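Local coordinates for cycloalternan-forming enzyme (PDB 5F7U), which is a multidomain enzyme of glycosyl hydrolase family 31, built from a TIM barrel, flanking beta domains and a family 6 carbohydrate-binding module, at residues E760-E765 with G780-Y785; D745-P750 with P793-A798; M719-A724 with Q739-D744. The protein carries 1 engineered substitution. All blocks are in the same frame, centred on the assembly; numbering follows the deposited sequence.

Contact 1 (E760-E765 with G780-Y785). With GLC (alpha-D-glucopyranose), chain B.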
ATOM      1  N   GLU A 760       4.476  13.456  17.762  1.00 16.15           N
ATOM      2  CA  GLU A 760       4.728  12.242  18.550  1.00 16.38           C
ATOM      3  C   GLU A 760       5.232  11.173  17.606  1.00 15.55           C
ATOM      4  O   GLU A 760       4.668  10.997  16.511  1.00 15.13           O
ATOM      5  CB  GLU A 760       3.439  11.744  19.202  1.00 17.80           C
ATOM      6  CG  GLU A 760       3.054  12.526  20.436  1.00 20.01           C
ATOM      7  CD  GLU A 760       1.785  12.000  21.104  1.00 21.09           C
ATOM      8  OE1 GLU A 760       1.218  10.964  20.688  1.00 23.20           O
ATOM      9  OE2 GLU A 760       1.342  12.642  22.051  1.00 22.68           O
ATOM     10  N   VAL A 761       6.313  10.491  17.994  1.00 14.60           N
ATOM     11  CA  VAL A 761       6.824   9.363  17.210  1.00 14.17           C
ATOM     12  C   VAL A 761       6.976   8.176  18.140  1.00 14.20           C
ATOM     13  O   VAL A 761       7.733   8.261  19.121  1.00 14.59           O
ATOM     14  CB  VAL A 761       8.197   9.650  16.556  1.00 14.21           C
ATOM     15  CG1 VAL A 761       8.593   8.482  15.640  1.00 13.54           C
ATOM     16  CG2 VAL A 761       8.176  10.953  15.757  1.00 13.54           C
ATOM     17  N   TYR A 762       6.282   7.080  17.856  1.00 13.84           N
ATOM     18  CA  TYR A 762       6.491   5.901  18.688  1.00 14.10           C
ATOM     19  C   TYR A 762       7.737   5.164  18.182  1.00 14.11           C
ATOM     20  O   TYR A 762       7.809   4.814  16.984  1.00 13.70           O
ATOM     21  CB  TYR A 762       5.270   4.935  18.727  1.00 14.09           C
ATOM     22  CG  TYR A 762       5.680   3.698  19.509  1.00 14.50           C
ATOM     23  CD1 TYR A 762       5.918   3.776  20.895  1.00 14.91           C
ATOM     24  CD2 TYR A 762       5.965   2.490  18.853  1.00 14.65           C
ATOM     25  CE1 TYR A 762       6.359   2.676  21.608  1.00 15.69           C
ATOM     26  CE2 TYR A 762       6.411   1.376  19.558  1.00 15.01           C
ATOM     27  CZ  TYR A 762       6.623   1.480  20.932  1.00 15.60           C
ATOM     28  OH  TYR A 762       7.074   0.399  21.656  1.00 16.69           O
ATOM     29  N   LEU A 763       8.712   4.949  19.078  1.00 14.54           N
ATOM     30  CA  LEU A 763       9.913   4.210  18.723  1.00 14.82           C
ATOM     31  C   LEU A 763       9.877   2.825  19.337  1.00 15.71           C
ATOM     32  O   LEU A 763       9.897   2.706  20.562  1.00 15.34           O
ATOM     33  CB  LEU A 763      11.175   4.954  19.182  1.00 14.86           C
ATOM     34  CG  LEU A 763      11.364   6.358  18.606  1.00 15.03           C
ATOM     35  CD1 LEU A 763      12.595   6.977  19.259  1.00 15.22           C
ATOM     36  CD2 LEU A 763      11.480   6.357  17.082  1.00 14.58           C
ATOM     37  N   PRO A 764       9.835   1.779  18.493  1.00 16.28           N
ATOM     38  CA  PRO A 764       9.943   0.416  19.021  1.00 17.33           C
ATOM     39  C   PRO A 764      11.294   0.169  19.677  1.00 18.64           C
ATOM     40  O   PRO A 764      12.225   0.959  19.519  1.00 17.56           O
ATOM     41  CB  PRO A 764       9.820  -0.461  17.774  1.00 17.03           C
ATOM     42  CG  PRO A 764       9.126   0.399  16.775  1.00 16.79           C
ATOM     43  CD  PRO A 764       9.697   1.774  17.026  1.00 16.20           C
ATOM     44  N   GLU A 765      11.387  -0.931  20.426  1.00 21.00           N
ATOM     45  CA  GLU A 765      12.600  -1.218  21.190  1.00 23.17           C
ATOM     46  C   GLU A 765      13.804  -1.284  20.238  1.00 22.42           C
ATOM     47  O   GLU A 765      13.668  -1.701  19.106  1.00 22.52           O
ATOM     48  CB  GLU A 765      12.424  -2.485  22.038  1.00 26.95           C
ATOM     49  CG  GLU A 765      12.610  -2.167  23.520  1.00 31.82           C
ATOM     50  CD  GLU A 765      11.852  -3.076  24.469  1.00 36.78           C
ATOM     51  OE1 GLU A 765      12.309  -4.222  24.691  1.00 38.90           O
ATOM     52  OE2 GLU A 765      10.818  -2.624  25.030  1.00 39.90           O
ATOM     53  N   GLY A 780      11.447   2.196  22.608  1.00 18.10           N
ATOM     54  CA  GLY A 780      10.580   1.741  23.710  1.00 18.60           C
ATOM     55  C   GLY A 780       9.702   2.798  24.377  1.00 18.86           C
ATOM     56  O   GLY A 780       9.256   2.589  25.515  1.00 19.74           O
ATOM     57  N   GLU A 781       9.482   3.927  23.696  0.50 18.17           N
ATOM     58  CA  GLU A 781       8.645   5.025  24.197  0.50 17.98           C
ATOM     59  C   GLU A 781       8.213   5.903  23.036  0.50 17.04           C
ATOM     60  O   GLU A 781       8.748   5.776  21.935  0.50 16.37           O
ATOM     61  CB  GLU A 781       9.395   5.879  25.231  0.50 19.28           C
ATOM     62  CG  GLU A 781      10.619   6.612  24.695  0.50 20.20           C
ATOM     63  CD  GLU A 781      11.325   7.408  25.788  0.50 21.65           C
ATOM     64  OE1 GLU A 781      10.643   7.798  26.749  0.50 22.48           O
ATOM     65  OE2 GLU A 781      12.559   7.632  25.705  0.50 22.24           O
ATOM     66  N   THR A 782       7.252   6.784  23.295  1.00 16.50           N
ATOM     67  CA  THR A 782       6.809   7.768  22.314  1.00 15.59           C
ATOM     68  C   THR A 782       7.610   9.029  22.624  1.00 15.56           C
ATOM     69  O   THR A 782       7.584   9.547  23.770  1.00 15.67           O
ATOM     70  CB  THR A 782       5.300   8.035  22.443  1.00 15.71           C
ATOM     71  OG1 THR A 782       4.574   6.831  22.125  1.00 15.25           O
ATOM     72  CG2 THR A 782       4.851   9.181  21.514  1.00 15.09           C
ATOM     73  N   ILE A 783       8.326   9.510  21.622  1.00 15.61           N
ATOM     74  CA  ILE A 783       9.084  10.752  21.779  1.00 16.26           C
ATOM     75  C   ILE A 783       8.290  11.918  21.191  1.00 16.64           C
ATOM     76  O   ILE A 783       7.355  11.703  20.409  1.00 16.08           O
ATOM     77  CB  ILE A 783      10.508  10.670  21.161  1.00 16.32           C
ATOM     78  CG1 ILE A 783      10.463  10.508  19.624  1.00 15.85           C
ATOM     79  CG2 ILE A 783      11.322   9.563  21.850  1.00 16.80           C
ATOM     80  CD1 ILE A 783      11.786  10.824  18.946  1.00 16.30           C
ATOM     81  N   SER A 784       8.653  13.139  21.596  1.00 17.35           N
ATOM     82  CA  SER A 784       8.114  14.356  20.980  1.00 17.91           C
ATOM     83  C   SER A 784       9.211  14.985  20.134  1.00 17.63           C
ATOM     84  O   SER A 784      10.274  15.333  20.645  1.00 17.95           O
ATOM     85  CB  SER A 784       7.614  15.318  22.053  1.00 19.68           C
ATOM     86  OG  SER A 784       6.985  16.442  21.459  1.00 22.30           O
ATOM     87  N   TYR A 785       8.964  15.098  18.837  1.00 16.54           N
ATOM     88  CA  TYR A 785       9.935  15.654  17.898  1.00 16.46           C
ATOM     89  C   TYR A 785       9.429  17.001  17.400  1.00 16.38           C
ATOM     90  O   TYR A 785       8.305  17.093  16.864  1.00 16.08           O
ATOM     91  CB  TYR A 785      10.114  14.684  16.717  1.00 15.94           C
ATOM     92  CG  TYR A 785      11.294  14.929  15.783  1.00 15.86           C
ATOM     93  CD1 TYR A 785      11.221  15.884  14.774  1.00 16.10           C
ATOM     94  CD2 TYR A 785      12.452  14.131  15.858  1.00 16.20           C
ATOM     95  CE1 TYR A 785      12.278  16.079  13.882  1.00 16.60           C
ATOM     96  CE2 TYR A 785      13.507  14.308  14.976  1.00 16.08           C
ATOM     97  CZ  TYR A 785      13.414  15.287  13.995  1.00 16.59           C
ATOM     98  OH  TYR A 785      14.449  15.471  13.110  1.00 17.22           O
TER
HETATM   99  C1  GLC B   3      15.597  18.043  15.842  1.00 18.17           C
HETATM  100  C2  GLC B   3      14.184  17.932  16.418  1.00 17.94           C
HETATM  101  C3  GLC B   3      14.264  17.403  17.858  1.00 17.96           C
HETATM  102  C4  GLC B   3      15.079  16.100  17.916  1.00 17.98           C
HETATM  103  C5  GLC B   3      16.478  16.347  17.331  1.00 18.08           C
HETATM  104  C6  GLC B   3      17.399  15.130  17.298  1.00 17.34           C
HETATM  105  O2  GLC B   3      13.565  19.224  16.400  1.00 18.01           O
HETATM  106  O3  GLC B   3      12.951  17.241  18.407  1.00 18.38           O
HETATM  107  O4  GLC B   3      15.187  15.620  19.258  1.00 18.43           O
HETATM  108  O5  GLC B   3      16.307  16.798  15.979  1.00 17.82           O
HETATM  109  O6  GLC B   3      16.763  14.074  16.568  1.00 17.89           O
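Strands 758-763 and 781-786 form a two-stranded antiparallel sheet in the C-terminal domain of this family 31 enzyme, and the pairing begins with a G1 beta bulge. Gly-780 and Glu-781 both face Leu-763: Gly-780 N gives a short bond of 2.6 Å to Leu-763 O, and Glu-781 N adds a weak one to the same carbonyl. The positive phi of Gly-780, 95°, suits a residue without a CB, because a CB would be jammed against the preceding carbonyl. Glu-781 O then receives Leu-763 N in a nearly straight bond (3.0 Å, 168°), which closes the bulge and sets the regular pairing. Thr-782 sits opposite Tyr-762 in a non-hydrogen-bonded pair. Its OG1 lies at the edge of the Tyr-762 ring, near the ring plane and 3.6 Å from CD1, while its CG2, anti to the backbone N, reaches Glu-760 CB at 3.7 Å. The hydroxyl of Tyr-762 has its own partner in Asp-730. Ile-783 and Val-761 form a hydrogen-bonded pair through two backbone bonds, and their side chains lie on the face away from Thr-782. The Ile-783 side chain is set in the crowded position, CG1 lying between N and the carbonyl carbon. From there CG1 packs on Val-761 CB and CG2 meets Leu-763 CD1, both at 3.9 Å. This face lies over Leu-747 and Phe-795 of the neighbouring sheet. Ser-784 opposes Glu-760, but its OG turns to Glu-758. Tyr-785 ends the segment in the glycan pocket, its CG anti to the backbone N. Asp-770, which also binds the sugar, is hydrogen-bonded to the Tyr-785 hydroxyl, and the alpha-D-glucopyranose lies on one ring face, with C2 3.6 Å above the plane over the ring centre.

Contact 2 (D745-P750 with P793-A798)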
ATOM      1  N   ASP A 745      14.784  -0.210   7.029  1.00 17.72           N
ATOM      2  CA  ASP A 745      15.547   0.497   8.065  1.00 18.43           C
ATOM      3  C   ASP A 745      15.061   1.853   8.528  1.00 17.24           C
ATOM      4  O   ASP A 745      15.537   2.328   9.564  1.00 17.73           O
ATOM      5  CB  ASP A 745      16.982   0.677   7.606  1.00 20.10           C
ATOM      6  CG  ASP A 745      17.626  -0.620   7.268  1.00 22.20           C
ATOM      7  OD1 ASP A 745      17.674  -1.489   8.150  1.00 22.13           O
ATOM      8  OD2 ASP A 745      18.065  -0.758   6.104  1.00 24.89           O
ATOM      9  N   LEU A 746      14.159   2.485   7.776  1.00 15.33           N
ATOM     10  CA  LEU A 746      13.814   3.882   8.058  1.00 14.21           C
ATOM     11  C   LEU A 746      12.448   3.954   8.664  1.00 13.86           C
ATOM     12  O   LEU A 746      11.507   3.351   8.142  1.00 13.67           O
ATOM     13  CB  LEU A 746      13.869   4.762   6.807  1.00 13.90           C
ATOM     14  CG  LEU A 746      15.233   4.909   6.111  1.00 14.03           C
ATOM     15  CD1 LEU A 746      15.067   5.748   4.839  1.00 13.93           C
ATOM     16  CD2 LEU A 746      16.276   5.501   7.061  1.00 14.16           C
ATOM     17  N   LEU A 747      12.368   4.653   9.798  1.00 13.32           N
ATOM     18  CA  LEU A 747      11.080   4.949  10.408  1.00 12.94           C
ATOM     19  C   LEU A 747      10.728   6.383  10.030  1.00 12.61           C
ATOM     20  O   LEU A 747      11.474   7.340  10.357  1.00 13.09           O
ATOM     21  CB  LEU A 747      11.131   4.740  11.926  1.00 12.72           C
ATOM     22  CG  LEU A 747       9.808   4.760  12.731  1.00 12.79           C
ATOM     23  CD1 LEU A 747      10.079   4.204  14.123  1.00 12.99           C
ATOM     24  CD2 LEU A 747       9.166   6.146  12.845  1.00 13.16           C
ATOM     25  N   VAL A 748       9.601   6.547   9.330  1.00 12.04           N
ATOM     26  CA  VAL A 748       9.201   7.875   8.839  1.00 11.90           C
ATOM     27  C   VAL A 748       7.947   8.319   9.582  1.00 11.93           C
ATOM     28  O   VAL A 748       6.985   7.565   9.664  1.00 11.73           O
ATOM     29  CB  VAL A 748       8.890   7.850   7.311  1.00 11.80           C
ATOM     30  CG1 VAL A 748       8.436   9.216   6.813  1.00 11.86           C
ATOM     31  CG2 VAL A 748      10.099   7.372   6.525  1.00 11.84           C
ATOM     32  N   ALA A 749       7.926   9.573  10.049  1.00 12.45           N
ATOM     33  CA  ALA A 749       6.790  10.082  10.797  1.00 13.09           C
ATOM     34  C   ALA A 749       6.257  11.394  10.217  1.00 13.39           C
ATOM     35  O   ALA A 749       6.606  12.468  10.686  1.00 13.89           O
ATOM     36  CB  ALA A 749       7.168  10.216  12.276  1.00 13.17           C
ATOM     37  N   PRO A 750       5.399  11.310   9.170  1.00 13.61           N
ATOM     38  CA  PRO A 750       4.966  12.573   8.573  1.00 13.60           C
ATOM     39  C   PRO A 750       4.004  13.323   9.492  1.00 13.64           C
ATOM     40  O   PRO A 750       3.390  12.718  10.377  1.00 13.73           O
ATOM     41  CB  PRO A 750       4.270  12.134   7.289  1.00 13.87           C
ATOM     42  CG  PRO A 750       3.738  10.792   7.596  1.00 13.91           C
ATOM     43  CD  PRO A 750       4.784  10.146   8.496  1.00 13.49           C
ATOM     44  N   PRO A 793      10.473  14.080  10.570  1.00 13.63           N
ATOM     45  CA  PRO A 793      11.245  13.127  11.403  1.00 13.35           C
ATOM     46  C   PRO A 793      11.463  11.815  10.650  1.00 13.16           C
ATOM     47  O   PRO A 793      10.494  11.181  10.240  1.00 12.64           O
ATOM     48  CB  PRO A 793      10.332  12.876  12.616  1.00 13.31           C
ATOM     49  CG  PRO A 793       9.310  13.978  12.579  1.00 13.56           C
ATOM     50  CD  PRO A 793       9.143  14.364  11.137  1.00 13.36           C
ATOM     51  N   VAL A 794      12.722  11.436  10.432  1.00 13.03           N
ATOM     52  CA  VAL A 794      13.060  10.135   9.820  1.00 13.03           C
ATOM     53  C   VAL A 794      14.239   9.555  10.592  1.00 13.34           C
ATOM     54  O   VAL A 794      15.222  10.259  10.813  1.00 13.75           O
ATOM     55  CB  VAL A 794      13.428  10.225   8.317  1.00 13.17           C
ATOM     56  CG1 VAL A 794      13.674   8.824   7.754  1.00 13.51           C
ATOM     57  CG2 VAL A 794      12.308  10.878   7.491  1.00 13.16           C
ATOM     58  N   PHE A 795      14.133   8.283  10.983  1.00 13.43           N
ATOM     59  CA  PHE A 795      15.143   7.630  11.822  1.00 13.59           C
ATOM     60  C   PHE A 795      15.603   6.309  11.230  1.00 13.94           C
ATOM     61  O   PHE A 795      14.795   5.554  10.668  1.00 13.36           O
ATOM     62  CB  PHE A 795      14.589   7.345  13.218  1.00 13.74           C
ATOM     63  CG  PHE A 795      13.848   8.503  13.828  1.00 13.83           C
ATOM     64  CD1 PHE A 795      12.510   8.739  13.497  1.00 13.48           C
ATOM     65  CD2 PHE A 795      14.490   9.363  14.744  1.00 14.46           C
ATOM     66  CE1 PHE A 795      11.821   9.813  14.049  1.00 13.94           C
ATOM     67  CE2 PHE A 795      13.792  10.424  15.317  1.00 14.78           C
ATOM     68  CZ  PHE A 795      12.456  10.649  14.966  1.00 14.53           C
ATOM     69  N   ALA A 796      16.896   6.025  11.373  1.00 14.42           N
ATOM     70  CA  ALA A 796      17.438   4.738  10.945  1.00 15.13           C
ATOM     71  C   ALA A 796      17.556   3.788  12.121  1.00 15.70           C
ATOM     72  O   ALA A 796      18.024   4.159  13.186  1.00 16.10           O
ATOM     73  CB  ALA A 796      18.805   4.916  10.295  1.00 15.21           C
ATOM     74  N   LYS A 797      17.167   2.546  11.867  1.00 16.45           N
ATOM     75  CA  LYS A 797      17.236   1.430  12.810  1.00 17.38           C
ATOM     76  C   LYS A 797      18.686   1.041  13.062  1.00 17.35           C
ATOM     77  O   LYS A 797      19.531   1.163  12.172  1.00 17.23           O
ATOM     78  CB  LYS A 797      16.504   0.264  12.157  1.00 19.36           C
ATOM     79  CG  LYS A 797      16.291  -0.962  12.998  1.00 22.10           C
ATOM     80  CD  LYS A 797      15.252  -1.847  12.308  1.00 23.62           C
ATOM     81  CE  LYS A 797      15.769  -2.580  11.086  1.00 25.11           C
ATOM     82  NZ  LYS A 797      14.710  -3.550  10.643  1.00 26.60           N
ATOM     83  N   ALA A 798      18.970   0.566  14.278  1.00 17.49           N
ATOM     84  CA  ALA A 798      20.308   0.067  14.630  1.00 17.37           C
ATOM     85  C   ALA A 798      20.767  -1.006  13.647  1.00 17.21           C
ATOM     86  O   ALA A 798      20.008  -1.919  13.323  1.00 16.66           O
ATOM     87  CB  ALA A 798      20.305  -0.477  16.062  1.00 18.04           C
TER
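With CG anti to the backbone N (chi1 -169°), the Leu-747 side chain rises from the same face of the sheet as that of Phe-795, whose CG lies beside its own N (chi1 -46°). The two meet loosely, Leu-747 CD2 standing 4.3 Å from Phe-795 CD1. The aromatic ring also presents its edge to the strand: Leu-747 O lies near the ring plane, 3.6 Å from CD1. Val-748 and Val-794, a non-hydrogen-bonded pair, lie on the other face. Paired there, they run side by side in the same direction, each with CG1 anti to N, and Val-748 CG2 rests 4.0 Å from Val-794 CG1. Farther along that face, Leu-746 CD2 leans on Ala-796 CB. Strands 746-748 and 794-797 are the two central strands of the six-stranded antiparallel sheet of the C-terminal domain, so both are flanked by further strands, through Tyr-740 on one side and Val-769 and Ile-771 on the other. Leu-747 and Phe-795 form the hydrogen-bonded pair at the middle. The bond from Leu-747 N to Phe-795 O is short and straight, 2.7 Å, and the return bond from Phe-795 N reaches Leu-747 O in the carbonyl plane. Val-761 of strand 758-763 covers this face, and His-777 sets its ring at about 90° to that of Phe-795. The pairing runs on past strand 746-748 at both ends: Lys-797 N binds Asp-745 O, and Ala-749 N approaches Pro-793 O almost along the C=O axis. The Lys-797 chain bends at chi3 and sends NZ to Asp-744 O; NZ stands 4.4 Å from Asp-745 OD1, beyond a salt bridge. At the far end the buried Ala-749 O has no hydrogen-bond partner; Pro-793 CD presses against it at 3.2 Å.

Contact 3 (M719-A724 with Q739-D744)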
ATOM      1  N   MET A 719       7.212  -1.877   0.538  1.00 12.78           N
ATOM      2  CA  MET A 719       8.148  -0.767   0.737  1.00 12.74           C
ATOM      3  C   MET A 719       7.791   0.116   1.931  1.00 13.04           C
ATOM      4  O   MET A 719       8.672   0.541   2.688  1.00 13.21           O
ATOM      5  CB  MET A 719       8.238   0.075  -0.529  1.00 12.63           C
ATOM      6  CG  MET A 719       9.008  -0.649  -1.625  1.00 12.81           C
ATOM      7  SD  MET A 719       8.793   0.149  -3.215  1.00 13.07           S
ATOM      8  CE  MET A 719       9.931   1.510  -3.046  1.00 12.91           C
ATOM      9  N   MET A 720       6.494   0.378   2.094  1.00 12.88           N
ATOM     10  CA  MET A 720       6.029   1.235   3.175  1.00 12.92           C
ATOM     11  C   MET A 720       5.114   0.397   4.035  1.00 12.37           C
ATOM     12  O   MET A 720       4.159  -0.157   3.503  1.00 12.90           O
ATOM     13  CB  MET A 720       5.254   2.412   2.575  1.00 13.91           C
ATOM     14  CG  MET A 720       4.662   3.337   3.618  1.00 14.95           C
ATOM     15  SD  MET A 720       3.760   4.750   2.931  1.00 16.99           S
ATOM     16  CE  MET A 720       2.561   3.859   1.958  1.00 14.94           C
ATOM     17  N   ARG A 721       5.395   0.278   5.340  1.00 11.64           N
ATOM     18  CA  ARG A 721       4.641  -0.663   6.185  1.00 11.40           C
ATOM     19  C   ARG A 721       4.160  -0.041   7.491  1.00 11.15           C
ATOM     20  O   ARG A 721       4.887   0.693   8.148  1.00 10.65           O
ATOM     21  CB  ARG A 721       5.498  -1.911   6.518  1.00 11.85           C
ATOM     22  CG  ARG A 721       5.976  -2.689   5.299  1.00 11.87           C
ATOM     23  CD  ARG A 721       6.877  -3.897   5.607  1.00 12.07           C
ATOM     24  NE  ARG A 721       8.001  -3.557   6.498  1.00 12.14           N
ATOM     25  CZ  ARG A 721       9.026  -2.768   6.171  1.00 12.27           C
ATOM     26  NH1 ARG A 721       9.987  -2.511   7.069  1.00 12.46           N
ATOM     27  NH2 ARG A 721       9.114  -2.246   4.942  1.00 12.50           N
ATOM     28  N   GLN A 722       2.945  -0.410   7.879  1.00 11.09           N
ATOM     29  CA  GLN A 722       2.365   0.000   9.162  1.00 11.42           C
ATOM     30  C   GLN A 722       3.236  -0.672  10.250  1.00 11.67           C
ATOM     31  O   GLN A 722       3.786  -1.781  10.026  1.00 11.68           O
ATOM     32  CB  GLN A 722       0.915  -0.501   9.192  1.00 11.82           C
ATOM     33  CG  GLN A 722       0.006   0.121  10.260  1.00 11.78           C
ATOM     34  CD  GLN A 722       0.210  -0.535  11.625  1.00 12.15           C
ATOM     35  OE1 GLN A 722       0.533  -1.711  11.705  1.00 12.62           O
ATOM     36  NE2 GLN A 722       0.043   0.232  12.699  1.00 12.25           N
ATOM     37  N   MET A 723       3.359  -0.032  11.420  1.00 11.78           N
ATOM     38  CA  MET A 723       4.367  -0.469  12.407  1.00 12.43           C
ATOM     39  C   MET A 723       4.205  -1.907  12.887  1.00 12.68           C
ATOM     40  O   MET A 723       5.195  -2.599  13.131  1.00 12.92           O
ATOM     41  CB  MET A 723       4.417   0.478  13.616  1.00 12.89           C
ATOM     42  CG  MET A 723       4.820   1.927  13.313  1.00 13.07           C
ATOM     43  SD  MET A 723       6.416   2.158  12.522  1.00 13.88           S
ATOM     44  CE  MET A 723       7.504   1.419  13.751  1.00 13.73           C
ATOM     45  N   ALA A 724       2.957  -2.365  12.991  1.00 12.89           N
ATOM     46  CA  ALA A 724       2.665  -3.716  13.482  1.00 13.22           C
ATOM     47  C   ALA A 724       3.076  -4.816  12.485  1.00 13.55           C
ATOM     48  O   ALA A 724       3.109  -5.996  12.836  1.00 13.97           O
ATOM     49  CB  ALA A 724       1.186  -3.851  13.878  1.00 13.56           C
ATOM     50  N   GLN A 739       2.707   7.180  11.113  1.00 11.83           N
ATOM     51  CA  GLN A 739       4.126   6.877  10.909  1.00 11.82           C
ATOM     52  C   GLN A 739       4.197   5.510  10.256  1.00 11.53           C
ATOM     53  O   GLN A 739       3.203   4.768  10.249  1.00 11.89           O
ATOM     54  CB  GLN A 739       4.901   6.869  12.229  1.00 12.04           C
ATOM     55  CG  GLN A 739       4.487   5.754  13.198  1.00 12.25           C
ATOM     56  CD  GLN A 739       5.248   5.851  14.508  1.00 12.82           C
ATOM     57  OE1 GLN A 739       5.000   6.738  15.311  1.00 13.35           O
ATOM     58  NE2 GLN A 739       6.175   4.927  14.723  1.00 12.65           N
ATOM     59  N   TYR A 740       5.371   5.156   9.745  1.00 11.47           N
ATOM     60  CA  TYR A 740       5.525   3.868   9.076  1.00 11.39           C
ATOM     61  C   TYR A 740       6.976   3.538   8.862  1.00 11.40           C
ATOM     62  O   TYR A 740       7.859   4.401   9.024  1.00 11.53           O
ATOM     63  CB  TYR A 740       4.809   3.889   7.713  1.00 11.34           C
ATOM     64  CG  TYR A 740       5.173   5.037   6.806  1.00 11.69           C
ATOM     65  CD1 TYR A 740       6.292   4.972   5.945  1.00 11.86           C
ATOM     66  CD2 TYR A 740       4.381   6.205   6.782  1.00 11.91           C
ATOM     67  CE1 TYR A 740       6.604   6.040   5.087  1.00 12.33           C
ATOM     68  CE2 TYR A 740       4.690   7.270   5.926  1.00 12.17           C
ATOM     69  CZ  TYR A 740       5.796   7.176   5.086  1.00 12.35           C
ATOM     70  OH  TYR A 740       6.090   8.234   4.231  1.00 12.73           O
ATOM     71  N   MET A 741       7.236   2.287   8.496  1.00 11.74           N
ATOM     72  CA  MET A 741       8.587   1.887   8.096  1.00 12.22           C
ATOM     73  C   MET A 741       8.697   2.033   6.590  1.00 12.28           C
ATOM     74  O   MET A 741       7.733   1.760   5.856  1.00 12.31           O
ATOM     75  CB  MET A 741       8.885   0.435   8.481  1.00 12.90           C
ATOM     76  CG  MET A 741       8.893   0.151   9.983  1.00 13.36           C
ATOM     77  SD  MET A 741      10.103   1.118  10.909  1.00 14.90           S
ATOM     78  CE  MET A 741      11.665   0.569  10.214  1.00 14.74           C
ATOM     79  N   PHE A 742       9.868   2.460   6.130  1.00 12.05           N
ATOM     80  CA  PHE A 742      10.107   2.665   4.703  1.00 12.39           C
ATOM     81  C   PHE A 742      11.392   1.938   4.353  1.00 12.88           C
ATOM     82  O   PHE A 742      12.451   2.249   4.913  1.00 13.00           O
ATOM     83  CB  PHE A 742      10.199   4.172   4.405  1.00 12.37           C
ATOM     84  CG  PHE A 742      10.281   4.512   2.946  1.00 12.63           C
ATOM     85  CD1 PHE A 742       9.333   4.033   2.037  1.00 12.67           C
ATOM     86  CD2 PHE A 742      11.294   5.357   2.488  1.00 12.86           C
ATOM     87  CE1 PHE A 742       9.410   4.362   0.690  1.00 12.95           C
ATOM     88  CE2 PHE A 742      11.362   5.703   1.138  1.00 13.37           C
ATOM     89  CZ  PHE A 742      10.421   5.214   0.247  1.00 13.23           C
ATOM     90  N   GLY A 743      11.291   0.940   3.464  1.00 13.37           N
ATOM     91  CA  GLY A 743      12.374  -0.072   3.312  1.00 14.46           C
ATOM     92  C   GLY A 743      12.537  -0.828   4.632  1.00 15.43           C
ATOM     93  O   GLY A 743      11.629  -0.813   5.457  1.00 14.67           O
ATOM     94  N   ASP A 744      13.689  -1.463   4.850  1.00 16.61           N
ATOM     95  CA  ASP A 744      13.878  -2.256   6.088  1.00 18.07           C
ATOM     96  C   ASP A 744      14.194  -1.382   7.281  1.00 17.94           C
ATOM     97  O   ASP A 744      13.951  -1.794   8.413  1.00 18.33           O
ATOM     98  CB  ASP A 744      15.068  -3.232   5.965  1.00 20.79           C
ATOM     99  CG  ASP A 744      14.932  -4.232   4.814  1.00 23.43           C
ATOM    100  OD1 ASP A 744      13.823  -4.730   4.558  1.00 25.01           O
ATOM    101  OD2 ASP A 744      15.975  -4.549   4.179  1.00 26.73           O
TER
HETATM  102  O   HOH W   1       2.144   2.531  11.417  1.00 13.15           O
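Met-720 runs extended from the backbone, CG anti to N (chi1 177°), toward the ring of Tyr-740. Its CB lies at the edge of the Phe-742 ring, 4.4 Å from CD1. The next atom, CG, comes down over one face of Tyr-740 near the rim and is only 3.3 Å from Tyr-740 CD1, a tight CH-pi contact. SD follows across the same face to a point 3.7 Å from the ring centroid and almost on the ring normal, which makes a Met-aromatic contact. The bend at chi3 then turns CE away from the ring; the side chain also touches Leu-618 of helix 607-622. Tyr-740 meets it from the crowded chi1 position, with its hydroxyl held by Phe-654 O. These residues belong to the edge of the six-stranded antiparallel sheet of the C-terminal domain, where strand 720-721 is outermost in the chain and packs against TIM-barrel helix 607-622. Arg-721 and Met-741 are the hydrogen-bonded pair, joined in both directions, with 2.8 Å from Arg-721 N to Met-741 O. On their face the Arg-721 chain bends at chi3 and lays its guanidinium over Met-741 CB. NH1 and NH2 grip Gly-743 O end-on, each at 2.9 Å and with the oxygen in the guanidinium plane, while Asp-726 takes a salt bridge from NH1. Gly-743, at positive phi, prolongs the pairing, its N binding Met-719 O. Gln-722 is the N-cap of helix 723-726, its OE1 accepting from Ala-724 N. A water takes the hydrogen of Met-723 N and donates to Gln-739 O. Gln-739 NE2, whose stronger acceptor is Tyr-762 O, makes a weak bond of 3.5 Å to Met-723 SD.

How the contacts relate
Contacts 2 and 3 belong to one six-stranded sheet: strands 740-742 and 746-748 are neighbours, joined by Val-748 N to Tyr-740 O, and both contacts are buried. Contact 1 is a separate two-stranded sheet, partly exposed, that packs on contact 2 through Val-761 against Leu-747 and Ala-749, and Tyr-785 against Pro-793 and Phe-795; its segments also lie within the chain between those of contact 2. The chemistry follows position. Contact 2, in mid-sheet, is mostly aliphatic; contact 3, at the barrel-facing edge, adds sulfur, guanidinium and water; contact 1 carries polar side chains outward and an aromatic ring to the sugar. Contacts 1 and 3 also touch where Pro-764 CG packs on Met-723 CE.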